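Local coordinates for PcaV transcriptional regulator (Streptomyces coelicolor, PDB 4G9Y), which probably acts as a MarR-family DNA-binding transcription factor, and binds the small aromatic ligand 3,4-dihydroxybenzoate, at residues A[25-30]-A[118-123]; A[34-39]-A[77-82]; A[45-50]-A[96-101]. All coordinates share one frame; numbering follows the deposited sequence.

Contact 1 of 3, residues A[25-30]-A[118-123]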
ATOM      1  N   TYR A  25      -0.561   6.323  -6.441  1.00 16.92           N
ATOM      2  CA  TYR A  25      -1.040   7.255  -5.416  1.00 20.52           C
ATOM      3  C   TYR A  25      -0.505   8.660  -5.680  1.00 22.47           C
ATOM      4  O   TYR A  25      -1.230   9.650  -5.542  1.00 22.77           O
ATOM      5  CB  TYR A  25      -0.612   6.766  -4.023  1.00 18.56           C
ATOM      6  CG  TYR A  25      -1.002   7.671  -2.874  1.00 28.25           C
ATOM      7  CD1 TYR A  25      -0.099   8.584  -2.343  1.00 32.71           C
ATOM      8  CD2 TYR A  25      -2.275   7.599  -2.309  1.00 32.52           C
ATOM      9  CE1 TYR A  25      -0.457   9.408  -1.283  1.00 36.91           C
ATOM     10  CE2 TYR A  25      -2.639   8.411  -1.256  1.00 34.85           C
ATOM     11  CZ  TYR A  25      -1.730   9.316  -0.747  1.00 38.54           C
ATOM     12  OH  TYR A  25      -2.094  10.124   0.303  1.00 40.71           O
ATOM     13  N   LEU A  26       0.759   8.746  -6.079  1.00 24.54           N
ATOM     14  CA  LEU A  26       1.356  10.035  -6.443  1.00 21.35           C
ATOM     15  C   LEU A  26       0.618  10.684  -7.616  1.00 25.75           C
ATOM     16  O   LEU A  26       0.327  11.878  -7.589  1.00 25.92           O
ATOM     17  CB  LEU A  26       2.849   9.873  -6.771  1.00 19.99           C
ATOM     18  CG  LEU A  26       3.555  11.099  -7.359  1.00 33.67           C
ATOM     19  CD1 LEU A  26       3.697  12.196  -6.320  1.00 40.87           C
ATOM     20  CD2 LEU A  26       4.913  10.732  -7.957  1.00 34.04           C
ATOM     21  N   LEU A  27       0.297   9.902  -8.642  1.00 22.60           N
ATOM     22  CA  LEU A  27      -0.392  10.465  -9.803  1.00 21.83           C
ATOM     23  C   LEU A  27      -1.826  10.865  -9.481  1.00 24.60           C
ATOM     24  O   LEU A  27      -2.343  11.831 -10.035  1.00 26.50           O
ATOM     25  CB  LEU A  27      -0.379   9.495 -10.984  1.00 24.14           C
ATOM     26  CG  LEU A  27       0.863   9.484 -11.878  1.00 31.31           C
ATOM     27  CD1 LEU A  27       0.503   8.832 -13.201  1.00 29.62           C
ATOM     28  CD2 LEU A  27       1.408  10.893 -12.108  1.00 26.27           C
ATOM     29  N   TRP A  28      -2.474  10.122  -8.590  1.00 20.91           N
ATOM     30  CA  TRP A  28      -3.804  10.528  -8.142  1.00 21.93           C
ATOM     31  C   TRP A  28      -3.736  11.918  -7.540  1.00 26.07           C
ATOM     32  O   TRP A  28      -4.562  12.787  -7.829  1.00 25.44           O
ATOM     33  CB  TRP A  28      -4.385   9.560  -7.112  1.00 21.93           C
ATOM     34  CG  TRP A  28      -5.785   9.985  -6.621  1.00 22.18           C
ATOM     35  CD1 TRP A  28      -6.087  10.942  -5.680  1.00 27.03           C
ATOM     36  CD2 TRP A  28      -7.042   9.455  -7.067  1.00 20.56           C
ATOM     37  NE1 TRP A  28      -7.457  11.032  -5.517  1.00 25.63           N
ATOM     38  CE2 TRP A  28      -8.060  10.129  -6.358  1.00 23.70           C
ATOM     39  CE3 TRP A  28      -7.401   8.453  -7.989  1.00 19.50           C
ATOM     40  CZ2 TRP A  28      -9.408   9.850  -6.552  1.00 19.10           C
ATOM     41  CZ3 TRP A  28      -8.743   8.181  -8.177  1.00 17.43           C
ATOM     42  CH2 TRP A  28      -9.730   8.877  -7.464  1.00 17.05           C
ATOM     43  N   ASN A  29      -2.743  12.132  -6.693  1.00 26.05           N
ATOM     44  CA  ASN A  29      -2.629  13.398  -6.001  1.00 25.35           C
ATOM     45  C   ASN A  29      -2.213  14.551  -6.915  1.00 31.56           C
ATOM     46  O   ASN A  29      -2.627  15.689  -6.711  1.00 39.14           O
ATOM     47  CB  ASN A  29      -1.728  13.270  -4.761  1.00 28.76           C
ATOM     48  CG  ASN A  29      -2.455  12.620  -3.600  1.00 38.84           C
ATOM     49  OD1 ASN A  29      -3.150  13.291  -2.842  1.00 46.46           O
ATOM     50  ND2 ASN A  29      -2.350  11.299  -3.491  1.00 35.71           N
ATOM     51  N   THR A  30      -1.434  14.266  -7.948  1.00 31.53           N
ATOM     52  CA  THR A  30      -0.997  15.348  -8.823  1.00 35.60           C
ATOM     53  C   THR A  30      -1.938  15.566 -10.015  1.00 32.58           C
ATOM     54  O   THR A  30      -2.029  16.664 -10.532  1.00 28.42           O
ATOM     55  CB  THR A  30       0.442  15.142  -9.322  1.00 35.30           C
ATOM     56  OG1 THR A  30       0.505  13.932 -10.061  1.00 31.41           O
ATOM     57  CG2 THR A  30       1.429  15.055  -8.154  1.00 40.87           C
ATOM     58  N   GLN A 118      -4.687   6.642 -18.055  1.00 25.95           N
ATOM     59  CA  GLN A 118      -4.078   6.551 -19.379  1.00 25.95           C
ATOM     60  C   GLN A 118      -2.616   7.017 -19.325  1.00 26.38           C
ATOM     61  O   GLN A 118      -1.733   6.387 -19.896  1.00 23.23           O
ATOM     62  CB  GLN A 118      -4.890   7.372 -20.389  1.00 30.12           C
ATOM     63  CG  GLN A 118      -4.067   7.944 -21.529  1.00 52.31           C
ATOM     64  CD  GLN A 118      -4.930   8.536 -22.626  1.00 71.38           C
ATOM     65  OE1 GLN A 118      -6.157   8.590 -22.506  1.00 73.05           O
ATOM     66  NE2 GLN A 118      -4.295   8.979 -23.705  1.00 80.01           N
ATOM     67  N   VAL A 119      -2.359   8.116 -18.622  1.00 15.69           N
ATOM     68  CA  VAL A 119      -0.985   8.576 -18.413  1.00 27.21           C
ATOM     69  C   VAL A 119      -0.126   7.582 -17.599  1.00 26.57           C
ATOM     70  O   VAL A 119       1.044   7.352 -17.906  1.00 24.83           O
ATOM     71  CB  VAL A 119      -0.975   9.996 -17.784  1.00 23.84           C
ATOM     72  CG1 VAL A 119       0.416  10.384 -17.292  1.00 27.91           C
ATOM     73  CG2 VAL A 119      -1.504  11.016 -18.783  1.00 27.42           C
ATOM     74  N   PHE A 120      -0.708   6.984 -16.567  1.00 18.95           N
ATOM     75  CA  PHE A 120      -0.030   5.950 -15.777  1.00 17.82           C
ATOM     76  C   PHE A 120       0.507   4.772 -16.621  1.00 19.77           C
ATOM     77  O   PHE A 120       1.629   4.283 -16.400  1.00 17.05           O
ATOM     78  CB  PHE A 120      -1.004   5.431 -14.705  1.00 17.98           C
ATOM     79  CG  PHE A 120      -0.398   4.468 -13.717  1.00 16.68           C
ATOM     80  CD1 PHE A 120       0.577   4.885 -12.827  1.00 18.70           C
ATOM     81  CD2 PHE A 120      -0.849   3.159 -13.644  1.00 13.24           C
ATOM     82  CE1 PHE A 120       1.108   4.008 -11.885  1.00 16.19           C
ATOM     83  CE2 PHE A 120      -0.315   2.259 -12.709  1.00 21.13           C
ATOM     84  CZ  PHE A 120       0.660   2.687 -11.823  1.00 20.84           C
ATOM     85  N   LEU A 121      -0.302   4.313 -17.571  1.00 15.35           N
ATOM     86  CA  LEU A 121       0.050   3.183 -18.428  1.00 16.39           C
ATOM     87  C   LEU A 121       0.782   3.609 -19.708  1.00 18.19           C
ATOM     88  O   LEU A 121       1.265   2.769 -20.459  1.00 19.33           O
ATOM     89  CB  LEU A 121      -1.215   2.411 -18.808  1.00 17.42           C
ATOM     90  CG  LEU A 121      -1.905   1.716 -17.622  1.00 28.53           C
ATOM     91  CD1 LEU A 121      -3.125   0.942 -18.069  1.00 33.74           C
ATOM     92  CD2 LEU A 121      -0.928   0.810 -16.928  1.00 21.86           C
ATOM     93  N   ALA A 122       0.873   4.912 -19.940  1.00 24.39           N
ATOM     94  CA  ALA A 122       1.421   5.440 -21.203  1.00 31.46           C
ATOM     95  C   ALA A 122       2.875   5.092 -21.625  1.00 22.89           C
ATOM     96  O   ALA A 122       3.173   5.148 -22.810  1.00 25.23           O
ATOM     97  CB  ALA A 122       1.208   6.934 -21.284  1.00 31.28           C
ATOM     98  N   PRO A 123       3.788   4.791 -20.673  1.00 25.31           N
ATOM     99  CA  PRO A 123       5.130   4.350 -21.098  1.00 24.35           C
ATOM    100  C   PRO A 123       5.090   3.015 -21.840  1.00 16.92           C
ATOM    101  O   PRO A 123       6.032   2.656 -22.526  1.00 18.84           O
ATOM    102  CB  PRO A 123       5.862   4.136 -19.773  1.00 26.93           C
ATOM    103  CG  PRO A 123       5.149   4.964 -18.809  1.00 28.52           C
ATOM    104  CD  PRO A 123       3.740   5.071 -19.228  1.00 26.64           C
TER

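Contact 2 of 3, residues A[34-39]-A[77-82]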
ATOM      1  N   GLU A  34      -5.861  16.626  -4.837  1.00 32.46           N
ATOM      2  CA  GLU A  34      -5.142  16.616  -3.574  1.00 35.19           C
ATOM      3  C   GLU A  34      -6.129  16.622  -2.414  1.00 38.37           C
ATOM      4  O   GLU A  34      -5.741  16.442  -1.264  1.00 44.77           O
ATOM      5  CB  GLU A  34      -4.224  17.839  -3.480  1.00 43.55           C
ATOM      6  CG  GLU A  34      -3.027  17.791  -4.418  1.00 53.61           C
ATOM      7  CD  GLU A  34      -2.294  19.121  -4.510  0.50 59.12           C
ATOM      8  OE1 GLU A  34      -2.680  20.067  -3.792  0.50 59.94           O
ATOM      9  OE2 GLU A  34      -1.337  19.224  -5.306  0.50 60.71           O
ATOM     10  N   GLU A  35      -7.408  16.825  -2.724  1.00 35.62           N
ATOM     11  CA  GLU A  35      -8.443  16.943  -1.699  1.00 38.18           C
ATOM     12  C   GLU A  35      -9.343  15.705  -1.614  1.00 39.74           C
ATOM     13  O   GLU A  35      -9.602  15.190  -0.530  1.00 45.55           O
ATOM     14  CB  GLU A  35      -9.292  18.193  -1.948  1.00 46.81           C
ATOM     15  CG  GLU A  35     -10.163  18.586  -0.766  1.00 68.62           C
ATOM     16  CD  GLU A  35     -10.795  19.953  -0.943  1.00 86.42           C
ATOM     17  OE1 GLU A  35     -10.416  20.657  -1.907  1.00 94.31           O
ATOM     18  OE2 GLU A  35     -11.667  20.326  -0.123  1.00 88.43           O
ATOM     19  N   THR A  36      -9.829  15.235  -2.755  1.00 29.47           N
ATOM     20  CA  THR A  36     -10.687  14.061  -2.759  1.00 27.07           C
ATOM     21  C   THR A  36      -9.827  12.811  -2.909  1.00 25.69           C
ATOM     22  O   THR A  36      -9.074  12.685  -3.861  1.00 26.78           O
ATOM     23  CB  THR A  36     -11.711  14.129  -3.891  1.00 30.17           C
ATOM     24  OG1 THR A  36     -12.485  15.323  -3.747  1.00 29.39           O
ATOM     25  CG2 THR A  36     -12.639  12.919  -3.861  1.00 25.49           C
ATOM     26  N   THR A  37      -9.925  11.895  -1.960  1.00 24.32           N
ATOM     27  CA  THR A  37      -9.138  10.676  -2.045  1.00 25.24           C
ATOM     28  C   THR A  37      -9.829   9.637  -2.924  1.00 30.41           C
ATOM     29  O   THR A  37     -11.003   9.768  -3.265  1.00 26.56           O
ATOM     30  CB  THR A  37      -8.927  10.064  -0.671  1.00 24.20           C
ATOM     31  OG1 THR A  37     -10.199   9.701  -0.133  1.00 29.57           O
ATOM     32  CG2 THR A  37      -8.266  11.058   0.268  1.00 26.05           C
ATOM     33  N   SER A  38      -9.086   8.597  -3.278  1.00 20.93           N
ATOM     34  CA  SER A  38      -9.637   7.471  -4.015  1.00 21.39           C
ATOM     35  C   SER A  38     -10.866   6.809  -3.331  1.00 18.49           C
ATOM     36  O   SER A  38     -11.883   6.578  -3.990  1.00 22.62           O
ATOM     37  CB  SER A  38      -8.528   6.446  -4.306  1.00 21.83           C
ATOM     38  OG  SER A  38      -8.961   5.513  -5.269  1.00 36.62           O
ATOM     39  N   PRO A  39     -10.784   6.512  -2.015  1.00 24.15           N
ATOM     40  CA  PRO A  39     -11.965   5.946  -1.343  1.00 26.65           C
ATOM     41  C   PRO A  39     -13.156   6.914  -1.316  1.00 28.12           C
ATOM     42  O   PRO A  39     -14.301   6.488  -1.459  1.00 27.94           O
ATOM     43  CB  PRO A  39     -11.463   5.700   0.087  1.00 29.91           C
ATOM     44  CG  PRO A  39      -9.972   5.546  -0.062  1.00 33.78           C
ATOM     45  CD  PRO A  39      -9.628   6.574  -1.097  1.00 29.55           C
ATOM     46  N   GLY A  77     -19.868  14.819   3.601  1.00 20.80           N
ATOM     47  CA  GLY A  77     -20.993  15.585   4.109  1.00 23.91           C
ATOM     48  C   GLY A  77     -20.607  17.021   4.414  1.00 23.32           C
ATOM     49  O   GLY A  77     -21.308  17.960   4.037  1.00 24.76           O
ATOM     50  N   ARG A  78     -19.473  17.192   5.082  1.00 30.21           N
ATOM     51  CA  ARG A  78     -18.988  18.516   5.463  1.00 25.74           C
ATOM     52  C   ARG A  78     -18.581  19.354   4.259  1.00 24.24           C
ATOM     53  O   ARG A  78     -18.582  20.576   4.335  1.00 26.19           O
ATOM     54  CB  ARG A  78     -17.806  18.408   6.435  1.00 34.13           C
ATOM     55  CG  ARG A  78     -18.166  17.937   7.825  1.00 47.55           C
ATOM     56  CD  ARG A  78     -18.992  18.981   8.538  1.00 66.77           C
ATOM     57  NE  ARG A  78     -19.510  18.500   9.814  1.00 80.71           N
ATOM     58  CZ  ARG A  78     -18.851  18.589  10.961  1.00 85.93           C
ATOM     59  NH1 ARG A  78     -17.639  19.134  10.985  1.00 86.29           N
ATOM     60  NH2 ARG A  78     -19.399  18.132  12.081  1.00 87.00           N
ATOM     61  N   ARG A  79     -18.231  18.703   3.153  1.00 24.44           N
ATOM     62  CA  ARG A  79     -17.892  19.433   1.939  1.00 29.11           C
ATOM     63  C   ARG A  79     -19.120  19.740   1.081  1.00 23.01           C
ATOM     64  O   ARG A  79     -19.010  20.330   0.012  1.00 26.17           O
ATOM     65  CB  ARG A  79     -16.842  18.671   1.127  1.00 23.88           C
ATOM     66  CG  ARG A  79     -15.453  18.669   1.771  1.00 33.76           C
ATOM     67  CD  ARG A  79     -14.460  17.848   0.936  1.00 28.63           C
ATOM     68  NE  ARG A  79     -14.368  18.377  -0.424  1.00 29.70           N
ATOM     69  CZ  ARG A  79     -13.924  17.690  -1.473  1.00 35.64           C
ATOM     70  NH1 ARG A  79     -13.535  16.428  -1.325  1.00 27.98           N
ATOM     71  NH2 ARG A  79     -13.886  18.260  -2.671  1.00 30.94           N
ATOM     72  N   GLY A  80     -20.289  19.339   1.558  1.00 26.31           N
ATOM     73  CA  GLY A  80     -21.518  19.597   0.835  1.00 24.07           C
ATOM     74  C   GLY A  80     -21.673  18.714  -0.392  1.00 24.87           C
ATOM     75  O   GLY A  80     -22.342  19.106  -1.360  1.00 21.15           O
ATOM     76  N   LEU A  81     -21.076  17.522  -0.356  1.00 19.67           N
ATOM     77  CA  LEU A  81     -21.112  16.625  -1.510  1.00 22.32           C
ATOM     78  C   LEU A  81     -22.118  15.502  -1.359  1.00 22.79           C
ATOM     79  O   LEU A  81     -22.480  14.854  -2.344  1.00 21.82           O
ATOM     80  CB  LEU A  81     -19.727  16.028  -1.783  1.00 19.85           C
ATOM     81  CG  LEU A  81     -18.651  17.084  -2.019  1.00 21.64           C
ATOM     82  CD1 LEU A  81     -17.327  16.421  -2.359  1.00 20.52           C
ATOM     83  CD2 LEU A  81     -19.060  18.061  -3.104  1.00 17.24           C
ATOM     84  N   LEU A  82     -22.550  15.243  -0.130  1.00 20.59           N
ATOM     85  CA  LEU A  82     -23.598  14.252   0.088  1.00 24.24           C
ATOM     86  C   LEU A  82     -24.466  14.599   1.277  1.00 24.01           C
ATOM     87  O   LEU A  82     -24.043  15.335   2.172  1.00 24.88           O
ATOM     88  CB  LEU A  82     -23.029  12.820   0.199  1.00 29.67           C
ATOM     89  CG  LEU A  82     -22.181  12.272   1.348  1.00 28.27           C
ATOM     90  CD1 LEU A  82     -22.927  12.182   2.673  1.00 33.93           C
ATOM     91  CD2 LEU A  82     -21.669  10.881   0.965  1.00 28.30           C
TER
HETATM   92  O   HOH W   1     -14.625  21.243  -0.903  1.00 57.04           O
HETATM   93  O   HOH W   2     -12.104  17.630  -5.452  1.00 24.05           O

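Contact 3 of 3, residues A[45-50]-A[96-101]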
ATOM      1  N   ASN A  45     -18.977   7.628  -6.429  1.00 19.50           N
ATOM      2  CA  ASN A  45     -19.259   6.774  -7.570  1.00 19.29           C
ATOM      3  C   ASN A  45     -20.358   5.751  -7.305  1.00 22.76           C
ATOM      4  O   ASN A  45     -21.263   5.564  -8.131  1.00 23.06           O
ATOM      5  CB  ASN A  45     -17.983   6.076  -8.039  1.00 19.74           C
ATOM      6  CG  ASN A  45     -18.196   5.298  -9.321  1.00 28.12           C
ATOM      7  OD1 ASN A  45     -18.165   4.065  -9.331  1.00 34.84           O
ATOM      8  ND2 ASN A  45     -18.452   6.016 -10.404  1.00 21.24           N
ATOM      9  N   ALA A  46     -20.283   5.089  -6.155  1.00 21.36           N
ATOM     10  CA  ALA A  46     -21.315   4.134  -5.764  1.00 24.25           C
ATOM     11  C   ALA A  46     -22.694   4.803  -5.654  1.00 23.89           C
ATOM     12  O   ALA A  46     -23.727   4.204  -5.980  1.00 21.95           O
ATOM     13  CB  ALA A  46     -20.941   3.470  -4.439  1.00 22.76           C
ATOM     14  N   LEU A  47     -22.714   6.050  -5.198  1.00 17.62           N
ATOM     15  CA  LEU A  47     -23.986   6.737  -4.958  1.00 20.78           C
ATOM     16  C   LEU A  47     -24.597   7.348  -6.229  1.00 24.10           C
ATOM     17  O   LEU A  47     -25.791   7.638  -6.269  1.00 24.35           O
ATOM     18  CB  LEU A  47     -23.818   7.801  -3.869  1.00 21.89           C
ATOM     19  CG  LEU A  47     -23.594   7.248  -2.456  1.00 23.30           C
ATOM     20  CD1 LEU A  47     -23.283   8.389  -1.494  1.00 22.86           C
ATOM     21  CD2 LEU A  47     -24.824   6.455  -1.990  1.00 29.25           C
ATOM     22  N   VAL A  48     -23.774   7.572  -7.249  1.00 21.52           N
ATOM     23  CA  VAL A  48     -24.296   7.926  -8.568  1.00 26.81           C
ATOM     24  C   VAL A  48     -25.056   6.735  -9.161  1.00 29.83           C
ATOM     25  O   VAL A  48     -26.143   6.879  -9.733  1.00 25.09           O
ATOM     26  CB  VAL A  48     -23.159   8.326  -9.535  1.00 27.62           C
ATOM     27  CG1 VAL A  48     -23.700   8.486 -10.942  1.00 34.28           C
ATOM     28  CG2 VAL A  48     -22.499   9.621  -9.081  1.00 25.03           C
ATOM     29  N   ALA A  49     -24.481   5.547  -9.012  1.00 27.76           N
ATOM     30  CA  ALA A  49     -25.115   4.337  -9.512  1.00 29.91           C
ATOM     31  C   ALA A  49     -26.362   3.958  -8.716  1.00 30.56           C
ATOM     32  O   ALA A  49     -27.330   3.451  -9.283  1.00 31.89           O
ATOM     33  CB  ALA A  49     -24.109   3.176  -9.545  1.00 28.86           C
ATOM     34  N   GLU A  50     -26.349   4.204  -7.407  1.00 29.61           N
ATOM     35  CA  GLU A  50     -27.483   3.834  -6.557  1.00 23.98           C
ATOM     36  C   GLU A  50     -27.822   4.896  -5.525  1.00 25.39           C
ATOM     37  O   GLU A  50     -27.487   4.763  -4.351  1.00 28.66           O
ATOM     38  CB  GLU A  50     -27.216   2.493  -5.864  1.00 26.22           C
ATOM     39  CG  GLU A  50     -27.061   1.320  -6.839  1.00 28.97           C
ATOM     40  CD  GLU A  50     -26.662   0.016  -6.153  1.00 30.46           C
ATOM     41  OE1 GLU A  50     -27.469  -0.937  -6.149  1.00 31.25           O
ATOM     42  OE2 GLU A  50     -25.530  -0.063  -5.640  1.00 39.04           O
ATOM     43  N   LEU A  96     -27.948   7.580   2.051  1.00 28.55           N
ATOM     44  CA  LEU A  96     -27.008   8.574   1.551  1.00 27.17           C
ATOM     45  C   LEU A  96     -27.388   8.965   0.140  1.00 26.10           C
ATOM     46  O   LEU A  96     -27.760   8.115  -0.667  1.00 23.97           O
ATOM     47  CB  LEU A  96     -25.586   7.999   1.525  1.00 21.65           C
ATOM     48  CG  LEU A  96     -25.076   7.410   2.837  1.00 25.34           C
ATOM     49  CD1 LEU A  96     -23.675   6.843   2.650  1.00 23.87           C
ATOM     50  CD2 LEU A  96     -25.101   8.480   3.934  1.00 28.55           C
ATOM     51  N   ARG A  97     -27.270  10.246  -0.171  1.00 26.86           N
ATOM     52  CA  ARG A  97     -27.572  10.723  -1.506  1.00 29.13           C
ATOM     53  C   ARG A  97     -26.617  11.862  -1.853  1.00 23.32           C
ATOM     54  O   ARG A  97     -26.317  12.687  -0.997  1.00 25.95           O
ATOM     55  CB  ARG A  97     -29.015  11.210  -1.517  1.00 36.22           C
ATOM     56  CG  ARG A  97     -29.554  11.574  -2.863  1.00 48.84           C
ATOM     57  CD  ARG A  97     -31.042  11.856  -2.748  1.00 55.26           C
ATOM     58  NE  ARG A  97     -31.756  10.695  -2.220  1.00 56.27           N
ATOM     59  CZ  ARG A  97     -32.308   9.751  -2.977  1.00 54.88           C
ATOM     60  NH1 ARG A  97     -32.240   9.828  -4.303  1.00 47.51           N
ATOM     61  NH2 ARG A  97     -32.933   8.730  -2.408  1.00 56.18           N
ATOM     62  N   LEU A  98     -26.125  11.910  -3.091  1.00 19.26           N
ATOM     63  CA  LEU A  98     -25.248  13.015  -3.496  1.00 22.65           C
ATOM     64  C   LEU A  98     -26.031  14.317  -3.589  1.00 26.68           C
ATOM     65  O   LEU A  98     -27.220  14.303  -3.878  1.00 22.97           O
ATOM     66  CB  LEU A  98     -24.602  12.735  -4.846  1.00 25.72           C
ATOM     67  CG  LEU A  98     -23.685  11.512  -4.835  1.00 27.52           C
ATOM     68  CD1 LEU A  98     -22.899  11.465  -6.102  1.00 31.45           C
ATOM     69  CD2 LEU A  98     -22.759  11.596  -3.637  1.00 26.75           C
ATOM     70  N   THR A  99     -25.359  15.434  -3.337  1.00 20.50           N
ATOM     71  CA  THR A  99     -25.940  16.745  -3.570  1.00 22.45           C
ATOM     72  C   THR A  99     -25.672  17.092  -5.025  1.00 23.54           C
ATOM     73  O   THR A  99     -24.931  16.376  -5.699  1.00 19.01           O
ATOM     74  CB  THR A  99     -25.268  17.798  -2.686  1.00 19.51           C
ATOM     75  OG1 THR A  99     -23.867  17.857  -3.003  1.00 18.83           O
ATOM     76  CG2 THR A  99     -25.435  17.445  -1.211  1.00 17.55           C
ATOM     77  N   ASP A 100     -26.262  18.176  -5.518  1.00 19.64           N
ATOM     78  CA  ASP A 100     -25.923  18.664  -6.865  1.00 22.23           C
ATOM     79  C   ASP A 100     -24.413  18.866  -7.052  1.00 28.68           C
ATOM     80  O   ASP A 100     -23.856  18.533  -8.100  1.00 26.38           O
ATOM     81  CB  ASP A 100     -26.654  19.973  -7.187  1.00 31.02           C
ATOM     82  CG  ASP A 100     -28.170  19.819  -7.174  1.00 33.21           C
ATOM     83  OD1 ASP A 100     -28.663  18.677  -7.131  1.00 35.47           O
ATOM     84  OD2 ASP A 100     -28.874  20.847  -7.218  1.00 32.00           O
ATOM     85  N   GLU A 101     -23.743  19.416  -6.046  1.00 21.23           N
ATOM     86  CA  GLU A 101     -22.301  19.617  -6.153  1.00 20.91           C
ATOM     87  C   GLU A 101     -21.527  18.293  -6.094  1.00 22.93           C
ATOM     88  O   GLU A 101     -20.502  18.139  -6.759  1.00 22.63           O
ATOM     89  CB  GLU A 101     -21.809  20.629  -5.102  1.00 21.84           C
ATOM     90  CG  GLU A 101     -20.306  20.943  -5.120  1.00 20.72           C
ATOM     91  CD  GLU A 101     -19.789  21.522  -6.441  1.00 27.18           C
ATOM     92  OE1 GLU A 101     -20.586  21.819  -7.357  1.00 28.61           O
ATOM     93  OE2 GLU A 101     -18.556  21.687  -6.558  1.00 29.65           O
TER
HETATM   94  O   HOH W   3     -26.980   9.990  -5.090  1.00 25.33           O

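Contact 1 of 3, residues A[25-30]-A[118-123]
Leu27 and Phe120 meet where helix 13-31 passes the C-terminal end of helix 100-121, and their CA atoms come within 7.5 Å of each other. Followed outward, Leu27 does its touching at one methyl. Leu27 CB leaves the backbone toward helix 100-121 but stays 5.1 Å from Phe120 CD1, and Leu27 CG is still 4.7 Å from Phe120 CD1. The branch then splits the work. CD1, anti to CA (chi2 -161°), is the forward methyl: it lies 3.9 Å from Phe120 CA and 4.0 Å from Phe120 CD1, meeting the ring at its edge and near its plane rather than over a face. The same methyl brushes Val119 CG1 at 4.4 Å. Leu27 CD2 turns back along its own helix and sits 3.8 Å from Thr30 OG1. With no hydrogen bond across the segments, the contact is purely apolar. In the MarR fold, the N-terminal helix and the last two helices build the dimerization region, and both partners here also face the second subunit: Leu27 packs on its Ala143, Phe120 on its Val139. Phe120 further stacks edge-to-face with His24, a residue that binds 3,4-dihydroxybenzoate. Within helix 13-31, away from the contact, Asn29 ND2 lies over the centre of the Tyr25 ring and donates to Tyr25 O at 2.9 Å; Asn29 N reaches the same oxygen from the opposite face of the carbonyl plane.

Contact 2 of 3, residues A[34-39]-A[77-82]
Arg79 extends its guanidinium to Thr36 and Glu35, and a single direct hydrogen bond joins the two segments: NH1 donates to Thr36 OG1 at 2.9 Å. That bond is nearly straight (167°), and OG1 lies almost exactly in the guanidinium plane. The ionic partner arrives differently. Glu35 stacks its carboxylate over one face, the two planes 26° apart, with OE2 3.3 Å from Arg79 NE but well out of plane; this salt bridge works through charge, no N-H being aimed at the oxygen, and Glu35 itself is poorly ordered. Arg79 belongs to the turn after helix 66-78, the recognition helix of the winged helix-turn-helix, where Gly80, with positive phi, closes a Schellman motif. Apolar contact covers the opposite face, since Leu81 CD1 sits 3.7 Å above the plane, over its centre. Replacing Arg79 with an alanine is likely to leave Thr36 OG1 without its N-H donor and the Glu35 carboxylate without its counter-charge. Water completes the polar set: water 1 accepts from Arg79 NE at 2.9 Å, in the guanidinium plane, and donates to Glu35 OE2, while water 2 hydrogen-bonds Thr36 OG1 at 2.9 Å and accepts only weakly from Arg79 NH2.

Contact 3 of 3, residues A[45-50]-A[96-101]
Leu47 is held between Leu96 and Leu98, two residues on one face of strand 94-98, and each part of its side chain has its own neighbour. CB rests 3.8 Å from Leu98 CG. Farther out, CD1, which continues the chain away from CA (chi2 174°), comes within 3.8 Å of Leu96 CB. The other methyl, CD2, leans over the backbone and lies 3.6 Å from Leu96 O. Beside this pair, Val48 adds a smaller and closer touch, its CG2 standing 3.5 Å from Leu98 CD1. Leu98 therefore divides its branches, CD1 going to Val48 and CD2 to Leu47. The apolar contacts are joined by one polar bridge: water 3 donates to Leu47 O at 2.9 Å and accepts from Leu98 N at 2.9 Å, so that a carbonyl at the end of the helix and a strand amide are linked although they do not bond directly.

The axes of the short segments, helix 45-49 and strand 96-98, approach to 7.9 Å and cross almost at a right angle (92°). Outside this shell, Leu82, Leu53 and Val58 pack on Leu47, while Leu103 and His106 of helix 100-121 lie against Val48. The strand is fixed by backbone bonds of Arg97 with Asp83 and Leu96 with Leu53, and Thr99 caps the next helix through Gly102 N. A helix laid against the two-stranded wing in this way is characteristic of the MarR winged helix-turn-helix domain.

How the contacts relate
Contact 1 is buried at the dimer end, whereas contacts 2 and 3, whose centres lie about 12 Å apart, belong to the DNA-binding half and are only partly buried. Chemistry follows place: contact 1 is wholly apolar, contact 2 is charged and hydrated, and contact 3 is apolar with one water bridge. Contacts 2 and 3 share helix 38-49, contacts 1 and 3 helix 100-121. Trp28 NE1 bonds Thr36 O at 2.8 Å, tying contact 1 to contact 2, and Thr99 N lies 3.1 Å from Leu81 O, a probable bond from contact 3 to contact 2. Contact 2 thus touches both others, while contacts 1 and 3 stay about 9 Å apart at their nearest atoms.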